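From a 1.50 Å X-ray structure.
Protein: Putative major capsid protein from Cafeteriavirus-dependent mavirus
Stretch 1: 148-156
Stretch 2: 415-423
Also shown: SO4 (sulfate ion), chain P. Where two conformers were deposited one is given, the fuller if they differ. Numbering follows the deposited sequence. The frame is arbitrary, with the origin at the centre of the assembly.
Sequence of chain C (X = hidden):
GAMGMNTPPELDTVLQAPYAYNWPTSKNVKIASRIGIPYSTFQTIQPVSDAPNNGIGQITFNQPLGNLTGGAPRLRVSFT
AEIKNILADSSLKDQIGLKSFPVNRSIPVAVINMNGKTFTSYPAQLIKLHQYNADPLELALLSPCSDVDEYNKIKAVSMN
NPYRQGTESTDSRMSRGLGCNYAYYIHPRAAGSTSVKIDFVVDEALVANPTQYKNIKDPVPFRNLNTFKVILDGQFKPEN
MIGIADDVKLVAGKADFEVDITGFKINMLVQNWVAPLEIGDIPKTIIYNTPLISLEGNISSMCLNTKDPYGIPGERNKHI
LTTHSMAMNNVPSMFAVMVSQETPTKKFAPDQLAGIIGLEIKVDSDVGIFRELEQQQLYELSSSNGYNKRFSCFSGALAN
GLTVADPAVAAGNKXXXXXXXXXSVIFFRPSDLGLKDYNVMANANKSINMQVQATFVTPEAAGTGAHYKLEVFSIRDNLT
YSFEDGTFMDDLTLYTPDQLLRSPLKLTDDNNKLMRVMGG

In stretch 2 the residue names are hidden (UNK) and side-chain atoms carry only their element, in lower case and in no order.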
ATOM      1  N   VAL C 148       0.122  -6.427 -13.704  1.00  9.62           N
ATOM      2  CA  VAL C 148       0.400  -6.076 -15.083  1.00 10.06           C
ATOM      3  C   VAL C 148       1.903  -6.143 -15.320  1.00 10.11           C
ATOM      4  O   VAL C 148       2.691  -5.584 -14.534  1.00 10.37           O
ATOM      5  CB  VAL C 148      -0.183  -4.682 -15.400  1.00 10.99           C
ATOM      6  CG1 VAL C 148       0.252  -4.187 -16.756  1.00 11.69           C
ATOM      7  CG2 VAL C 148      -1.704  -4.685 -15.294  1.00 11.82           C
ATOM      8  N   ASP C 149       2.305  -6.787 -16.413  1.00  9.98           N
ATOM      9  CA  ASP C 149       3.722  -6.971 -16.716  1.00 10.10           C
ATOM     10  C   ASP C 149       4.428  -5.637 -16.942  1.00 10.10           C
ATOM     11  O   ASP C 149       3.937  -4.730 -17.634  1.00 10.62           O
ATOM     12  CB  ASP C 149       3.908  -7.760 -18.010  1.00 10.23           C
ATOM     13  CG  ASP C 149       3.438  -9.194 -17.912  1.00 10.14           C
ATOM     14  OD1 ASP C 149       3.537  -9.793 -16.848  1.00 10.97           O
ATOM     15  OD2 ASP C 149       2.991  -9.729 -18.955  1.00 11.82           O
ATOM     16  N   GLU C 150       5.620  -5.512 -16.348  1.00 10.28           N
ATOM     17  CA  GLU C 150       6.443  -4.329 -16.539  1.00 10.55           C
ATOM     18  C   GLU C 150       7.410  -4.459 -17.690  1.00 10.73           C
ATOM     19  O   GLU C 150       7.763  -3.445 -18.298  1.00 10.55           O
ATOM     20  CB  GLU C 150       7.210  -4.016 -15.251  1.00 10.96           C
ATOM     21  CG  GLU C 150       6.302  -3.680 -14.074  1.00 11.43           C
ATOM     22  CD  GLU C 150       5.801  -4.865 -13.255  1.00 11.60           C
ATOM     23  OE1 GLU C 150       6.153  -6.027 -13.588  1.00 11.54           O
ATOM     24  OE2 GLU C 150       5.052  -4.609 -12.275  1.00 11.73           O
ATOM     25  N   TYR C 151       7.881  -5.683 -17.938  1.00 10.69           N
ATOM     26  CA  TYR C 151       8.923  -5.946 -18.939  1.00 10.99           C
ATOM     27  C   TYR C 151       8.435  -6.988 -19.952  1.00 12.02           C
ATOM     28  O   TYR C 151       7.447  -7.684 -19.723  1.00 12.51           O
ATOM     29  CB  TYR C 151      10.248  -6.343 -18.286  1.00 11.34           C
ATOM     30  CG  TYR C 151      10.660  -5.373 -17.209  1.00 11.05           C
ATOM     31  CD1 TYR C 151      11.156  -4.118 -17.523  1.00 10.82           C
ATOM     32  CD2 TYR C 151      10.467  -5.662 -15.874  1.00 11.13           C
ATOM     33  CE1 TYR C 151      11.466  -3.213 -16.531  1.00 10.74           C
ATOM     34  CE2 TYR C 151      10.761  -4.748 -14.872  1.00 10.99           C
ATOM     35  CZ  TYR C 151      11.251  -3.523 -15.218  1.00 10.61           C
ATOM     36  OH  TYR C 151      11.525  -2.626 -14.201  1.00 10.46           O
ATOM     37  N   ASN C 152       9.173  -7.118 -21.046  1.00 11.64           N
ATOM     38  CA  ASN C 152       8.729  -7.949 -22.146  1.00 12.57           C
ATOM     39  C   ASN C 152       9.153  -9.425 -22.034  1.00 12.55           C
ATOM     40  O   ASN C 152       8.845 -10.206 -22.941  1.00 13.17           O
ATOM     41  CB  ASN C 152       9.161  -7.331 -23.480  1.00 12.24           C
ATOM     42  CG  ASN C 152      10.632  -7.515 -23.778  1.00 12.79           C
ATOM     43  OD1 ASN C 152      11.452  -7.762 -22.902  1.00 12.49           O
ATOM     44  ND2 ASN C 152      10.977  -7.348 -25.057  1.00 14.85           N
ATOM     45  N   LYS C 153       9.846  -9.790 -20.957  0.50 12.33           N
ATOM     46  CA  LYS C 153      10.197 -11.168 -20.645  0.50 13.13           C
ATOM     47  C   LYS C 153      10.054 -11.401 -19.155  0.50 12.73           C
ATOM     48  O   LYS C 153      10.302 -10.493 -18.333  0.50 12.77           O
ATOM     49  CB  LYS C 153      11.638 -11.476 -21.000  0.50 13.99           C
ATOM     50  CG  LYS C 153      11.985 -11.402 -22.468  0.50 15.01           C
ATOM     51  CD  LYS C 153      13.340 -12.037 -22.670  0.50 15.86           C
ATOM     52  CE  LYS C 153      13.826 -11.957 -24.099  0.50 16.73           C
ATOM     53  NZ  LYS C 153      15.279 -11.752 -23.986  0.50 15.96           N
ATOM     54  N   ILE C 154       9.701 -12.633 -18.801  1.00 12.22           N
ATOM     55  CA  ILE C 154       9.556 -13.066 -17.412  1.00 11.95           C
ATOM     56  C   ILE C 154      10.456 -14.263 -17.220  1.00 12.71           C
ATOM     57  O   ILE C 154      10.452 -15.178 -18.057  1.00 12.28           O
ATOM     58  CB  ILE C 154       8.092 -13.474 -17.127  1.00 11.61           C
ATOM     59  CG1 ILE C 154       7.173 -12.260 -17.194  1.00 11.72           C
ATOM     60  CG2 ILE C 154       7.971 -14.183 -15.787  1.00 11.85           C
ATOM     61  CD1 ILE C 154       5.697 -12.600 -17.381  1.00 11.47           C
ATOM     62  N   LYS C 155      11.249 -14.282 -16.160  1.00 13.08           N
ATOM     63  CA  LYS C 155      12.162 -15.402 -15.872  1.00 13.59           C
ATOM     64  C   LYS C 155      12.073 -15.791 -14.420  1.00 14.55           C
ATOM     65  O   LYS C 155      12.013 -14.924 -13.536  1.00 14.78           O
ATOM     66  CB  LYS C 155      13.602 -15.021 -16.190  1.00 14.32           C
ATOM     67  CG  LYS C 155      13.832 -14.626 -17.642  1.00 15.05           C
ATOM     68  CD  LYS C 155      15.322 -14.437 -17.973  1.00 15.84           C
ATOM     69  CE  LYS C 155      15.988 -13.353 -17.133  1.00 16.57           C
ATOM     70  NZ  LYS C 155      17.388 -13.110 -17.607  1.00 17.71           N
ATOM     71  N   ALA C 156      12.058 -17.096 -14.142  1.00 13.71           N
ATOM     72  CA  ALA C 156      12.057 -17.576 -12.757  1.00 14.85           C
ATOM     73  C   ALA C 156      13.310 -17.224 -11.957  1.00 15.26           C
ATOM     74  O   ALA C 156      13.264 -17.218 -10.755  1.00 16.80           O
ATOM     75  CB  ALA C 156      11.791 -19.089 -12.711  1.00 15.89           C
ATOM     76  N   UNK C 415      21.449  -9.848 -28.020  1.00 21.66           N
ATOM     77  CA  UNK C 415      20.075  -9.592 -28.378  1.00 21.61           C
ATOM     78  C   UNK C 415      19.114 -10.563 -27.693  1.00 22.29           C
ATOM     79  O   UNK C 415      18.084 -10.150 -27.120  1.00 20.79           O
ATOM     80  c   UNK C 415      19.854  -9.671 -29.890  1.00 22.34           C
ATOM     81  c   UNK C 415      15.716  -9.154 -30.794  1.00 24.36           C
ATOM     82  c   UNK C 415      18.423  -9.507 -30.257  1.00 23.46           C
ATOM     83  c   UNK C 415      17.632 -10.585 -30.641  1.00 24.45           C
ATOM     84  c   UNK C 415      16.501  -8.090 -30.384  1.00 23.88           C
ATOM     85  c   UNK C 415      16.286 -10.409 -30.925  1.00 24.33           C
ATOM     86  c   UNK C 415      17.829  -8.275 -30.102  1.00 23.32           C
ATOM     87  N   UNK C 416      19.441 -11.858 -27.755  1.00 22.35           N
ATOM     88  CA  UNK C 416      18.579 -12.905 -27.188  1.00 23.72           C
ATOM     89  C   UNK C 416      18.328 -12.690 -25.688  1.00 21.44           C
ATOM     90  O   UNK C 416      17.254 -13.030 -25.189  1.00 22.73           O
ATOM     91  c   UNK C 416      19.211 -14.287 -27.432  1.00 28.08           C
ATOM     92  c   UNK C 416      18.395 -15.482 -26.960  1.00 33.77           C
ATOM     93  n   UNK C 416      20.537 -17.043 -25.474  1.00 42.34           N
ATOM     94  c   UNK C 416      18.977 -16.815 -27.455  1.00 37.26           C
ATOM     95  c   UNK C 416      20.398 -17.087 -26.961  1.00 40.48           C
ATOM     96  N   UNK C 417      19.314 -12.148 -24.989  1.00 20.21           N
ATOM     97  CA  UNK C 417      19.222 -11.950 -23.541  1.00 19.59           C
ATOM     98  C   UNK C 417      18.648 -10.599 -23.128  1.00 17.29           C
ATOM     99  O   UNK C 417      18.311 -10.437 -21.958  1.00 17.30           O
ATOM    100  c   UNK C 417      21.054 -13.612 -23.100  1.00 27.61           C
ATOM    101  c   UNK C 417      22.339 -13.953 -22.391  1.00 31.52           C
ATOM    102  c   UNK C 417      20.588 -12.160 -22.908  1.00 23.45           C
ATOM    103  o   UNK C 417      23.024 -14.896 -22.853  1.00 35.56           O
ATOM    104  o   UNK C 417      22.667 -13.295 -21.383  1.00 36.78           O
ATOM    105  N   UNK C 418      18.521  -9.662 -24.060  1.00 15.72           N
ATOM    106  CA  UNK C 418      18.057  -8.314 -23.711  1.00 14.74           C
ATOM    107  C   UNK C 418      16.578  -8.350 -23.333  1.00 14.10           C
ATOM    108  O   UNK C 418      15.758  -9.058 -23.955  1.00 15.02           O
ATOM    109  c   UNK C 418      18.258  -7.371 -24.875  1.00 14.84           C
ATOM    110  N   UNK C 419      16.253  -7.560 -22.315  1.00 12.04           N
ATOM    111  CA  UNK C 419      14.887  -7.360 -21.840  1.00 12.04           C
ATOM    112  C   UNK C 419      14.561  -5.882 -21.902  1.00 11.91           C
ATOM    113  O   UNK C 419      15.389  -5.058 -21.505  1.00 12.01           O
ATOM    114  c   UNK C 419      14.739  -7.873 -20.402  1.00 12.34           C
ATOM    115  c   UNK C 419      15.103  -9.975 -19.010  1.00 14.04           C
ATOM    116  c   UNK C 419      13.330  -7.581 -19.858  1.00 12.51           C
ATOM    117  c   UNK C 419      14.981  -9.383 -20.371  1.00 13.32           C
ATOM    118  N   UNK C 420      13.353  -5.576 -22.358  1.00 11.20           N
ATOM    119  CA  UNK C 420      12.859  -4.199 -22.517  1.00 11.27           C
ATOM    120  C   UNK C 420      11.615  -3.941 -21.712  1.00 11.38           C
ATOM    121  O   UNK C 420      10.841  -4.864 -21.401  1.00 12.29           O
ATOM    122  c   UNK C 420      16.225  -4.044 -26.269  1.00 12.82           C
ATOM    123  c   UNK C 420      14.283  -5.126 -25.379  1.00 13.10           C
ATOM    124  c   UNK C 420      12.611  -3.861 -23.991  1.00 11.92           C
ATOM    125  c   UNK C 420      15.812  -2.849 -25.724  1.00 12.80           C
ATOM    126  c   UNK C 420      14.625  -2.792 -25.010  1.00 12.26           C
ATOM    127  c   UNK C 420      15.465  -5.187 -26.093  1.00 12.82           C
ATOM    128  c   UNK C 420      13.861  -3.925 -24.814  1.00 12.41           C
ATOM    129  N   UNK C 421      11.400  -2.675 -21.380  1.00 11.18           N
ATOM    130  CA  UNK C 421      10.107  -2.297 -20.826  1.00 10.88           C
ATOM    131  C   UNK C 421       8.981  -2.686 -21.761  1.00 11.19           C
ATOM    132  O   UNK C 421       9.141  -2.692 -22.996  1.00 11.41           O
ATOM    133  N   UNK C 422       7.819  -2.991 -21.192  1.00 11.11           N
ATOM    134  CA  UNK C 422       6.685  -3.418 -22.014  1.00 11.92           C
ATOM    135  C   UNK C 422       6.237  -2.334 -22.982  1.00 12.03           C
ATOM    136  O   UNK C 422       5.667  -2.638 -24.031  1.00 13.09           O
ATOM    137  c   UNK C 422       5.514  -3.853 -21.152  1.00 13.24           C
ATOM    138  N   UNK C 423       6.461  -1.076 -22.618  1.00 10.76           N
ATOM    139  CA  UNK C 423       6.193   0.058 -23.503  1.00 10.25           C
ATOM    140  C   UNK C 423       5.046   0.932 -23.021  1.00 10.83           C
ATOM    141  O   UNK C 423       4.551   0.771 -21.914  1.00 11.39           O
TER
HETATM  142  S   SO4 P 602      18.257 -10.056 -15.875  1.00 23.40           S
HETATM  143  O1  SO4 P 602      18.470 -10.436 -17.284  1.00 25.47           O
HETATM  144  O2  SO4 P 602      19.346  -9.155 -15.410  1.00 23.70           O
HETATM  145  O3  SO4 P 602      16.943  -9.386 -15.677  1.00 26.60           O
HETATM  146  O4  SO4 P 602      18.243 -11.344 -15.114  1.00 26.80           O
HETATM  147  O   HOH W   1      13.534  -8.655 -25.686  1.00 25.55           O
HETATM  148  O   HOH W   2      17.459 -12.595 -20.355  1.00 23.43           O

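Position 415 carries seven side-chain carbons, one leading into a six-membered ring, with no oxygen on the ring. That makes it Phe-415; its CB points away from stretch 1, and no atom of the ring comes within contact distance.

Position 416 has four carbons in a row ending in nitrogen, the signature of lysine. The CA-to-CB bond of Lys-416 points away from stretch 1 and its side chain makes no contact there; the backbone does: Lys-153 NZ donates a hydrogen bond to Lys-416 O at 2.6 Å.

Position 417 has three carbons, the third bearing two oxygens, and is therefore Glu-417. Its CA-to-CB bond also points away; the closest approach is backbone, Lys-153 NZ to Glu-417 C at 3.7 Å.

Position 418 has a single side-chain carbon, hence Ala-418. Its N closes a turn on Phe-415 O at 3.1 Å, while its O accepts from Lys-153 NZ at 2.7 Å. The same O receives a hydrogen bond from water 1 (2.8 Å), which in turn accepts from Asn-152 ND2 (2.9 Å).

Position 419 has four carbons, forked at the first, one arm two carbons long, packing against Tyr-151 CB, Lys-153 CD and Lys-155 CE: Ile-419. Its CG2 lies 3.7 Å from Tyr-151 CB, its CG1 3.9 Å from Lys-153 CD, and its CD1 4.0 Å from Lys-155 CE.

Position 420 again shows one carbon and a six-carbon ring without oxygen; the ring leads away from stretch 1, although Asn-152 ND2 meets its edge. It is Phe-420, with CD1 4.0 Å from Asn-152 ND2. Its backbone pairs twice with one residue: Asn-152 N donates to Phe-420 O (2.8 Å, 143°), and Phe-420 N donates to Asn-152 OD1 (2.9 Å, 173°).

Position 421 has no side-chain atoms and is Gly-421. Its CA approaches Tyr-151 CD1 to 3.9 Å and Glu-150 O to 3.6 Å.

Position 422 has one carbon, a CB 4.0 Å from Asp-149 O and 3.7 Å from Glu-150 O, giving Ala-422. Ala-422 N donates to Glu-150 O (2.9 Å, 160°).

Position 423 lacks side-chain atoms: Gly-423. At phi/psi of 112/-173 a CB would be jammed against the preceding carbonyl oxygen, so the backbone itself calls for glycine.

The contact buries 486 Å² and rests on a single beta bridge between Tyr-151 and Gly-421. Asn-152 extends the pairing through its amide oxygen, Lys-153 gathers two carbonyls, and Ile-419 fills the space beside them. Water 2 joins Lys-155 NZ to Glu-417 O, at 2.8 Å from each.

Stretch 2 (415-423) FKEAIFGAG
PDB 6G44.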